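Local coordinates for UL37 (PDB 4K70), which is a herpesvirus inner tegument protein, represented here by its N-terminal half, and probably helps control the trafficking of viral particles, at residues A[120-123]-A[124-127]. Sequence-based numbering, arbitrary orientation.
Sequences PDAM and FRLV. With NA (sodium ion), chain I.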
# COMPACT_ATOMS: atom_id res chain seq x y z
N PRO A 120 11.00 28.17 5.88
CA PRO A 120 10.88 28.16 4.42
C PRO A 120 12.09 27.54 3.73
O PRO A 120 11.90 26.79 2.78
CB PRO A 120 10.74 29.65 4.05
CG PRO A 120 11.26 30.40 5.25
CD PRO A 120 10.90 29.54 6.42
N ASP A 121 13.30 27.85 4.19
CA ASP A 121 14.51 27.27 3.61
C ASP A 121 14.50 25.75 3.77
O ASP A 121 14.81 25.02 2.84
CB ASP A 121 15.76 27.80 4.33
CG ASP A 121 15.94 29.31 4.21
OD1 ASP A 121 15.24 29.95 3.38
OD2 ASP A 121 16.79 29.86 4.95
N ALA A 122 14.16 25.30 4.96
CA ALA A 122 14.15 23.87 5.28
C ALA A 122 13.04 23.15 4.51
O ALA A 122 13.26 22.12 3.87
CB ALA A 122 13.96 23.68 6.77
N MET A 123 11.84 23.72 4.55
CA MET A 123 10.72 23.08 3.87
C MET A 123 10.91 23.04 2.35
O MET A 123 10.59 22.05 1.71
CB MET A 123 9.40 23.72 4.29
CG MET A 123 9.02 23.41 5.74
SD MET A 123 8.77 21.64 6.14
CE MET A 123 10.43 21.14 6.63
N PHE A 124 11.46 24.10 1.78
CA PHE A 124 11.73 24.12 0.35
C PHE A 124 12.69 23.00 -0.04
O PHE A 124 12.46 22.27 -0.99
CB PHE A 124 12.31 25.47 -0.10
CG PHE A 124 12.59 25.55 -1.58
CD1 PHE A 124 11.56 25.79 -2.48
CD2 PHE A 124 13.87 25.34 -2.07
CE1 PHE A 124 11.80 25.84 -3.84
CE2 PHE A 124 14.11 25.39 -3.44
CZ PHE A 124 13.08 25.63 -4.32
N ARG A 125 13.79 22.89 0.71
CA ARG A 125 14.80 21.88 0.43
C ARG A 125 14.28 20.44 0.62
O ARG A 125 14.39 19.63 -0.30
CB ARG A 125 16.05 22.13 1.30
CG ARG A 125 17.25 21.22 0.98
CD ARG A 125 18.47 21.50 1.89
NE ARG A 125 18.15 21.29 3.30
CZ ARG A 125 18.08 22.26 4.21
NH1 ARG A 125 18.32 23.52 3.87
NH2 ARG A 125 17.77 21.96 5.47
N LEU A 126 13.74 20.12 1.79
CA LEU A 126 13.30 18.76 2.07
C LEU A 126 12.10 18.32 1.23
O LEU A 126 12.08 17.20 0.74
CB LEU A 126 12.98 18.55 3.55
CG LEU A 126 14.17 18.56 4.52
CD1 LEU A 126 13.68 18.37 5.95
CD2 LEU A 126 15.20 17.50 4.15
N VAL A 127 11.12 19.20 1.05
CA VAL A 127 9.93 18.79 0.29
C VAL A 127 10.25 18.64 -1.19
O VAL A 127 9.73 17.74 -1.85
CB VAL A 127 8.72 19.71 0.55
CG1 VAL A 127 7.50 19.22 -0.22
CG2 VAL A 127 8.41 19.76 2.06
NA NA I . 13.01 30.27 1.68
O HOH W 1 12.46 32.73 1.09
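Four backbone hydrogen bonds join 120-123 to 124-127, each running from an amide to the carbonyl four residues earlier: F124 N to P120 O, R125 N to D121 O, L126 N to A122 O and V127 N to M123 O. The L126 N to A122 O bond, 2.9 Å long, is nearly straight at the hydrogen (174°), whereas the R125 N to D121 O bond is longer at 3.2 Å. F124 CB also passes 3.2 Å from the carbonyl oxygen P120 O, while the phenyl ring leads away from the first turn. These eight residues form roughly the first two turns of the alpha-helix 120-137, which opens with a proline, in the N-terminal half of UL37, a chain built of helices and loops without strands.

Apolar contact along the helix is light. Bends at chi2 and chi3 curl the M123 chain so that its methyl CE turns towards L126, 4.3 Å from L126 CD1. The same M123 side chain packs on A73 and L77 of helix 63-78, whereas P120, F124 and V127 reach helix 89-98, P120 touching V98 and the other two L95.

On another side, R125 folds back at chi3 (60°), setting one face of its guanidinium over A122, with NH2 4.1 Å from A122 CA. The charged atoms of D121 and R125 do not meet, so no salt bridge ties the two.

D121 uses its carboxylate oxygens separately. OD1 binds a sodium ion at 2.8 Å, and N99 OD1 and a water at 2.6 Å from the ion also coordinate it. OD2 hydrogen-bonds T114 OG1, a second-shell contact that probably helps fix the rotation of the carboxylate beside the metal.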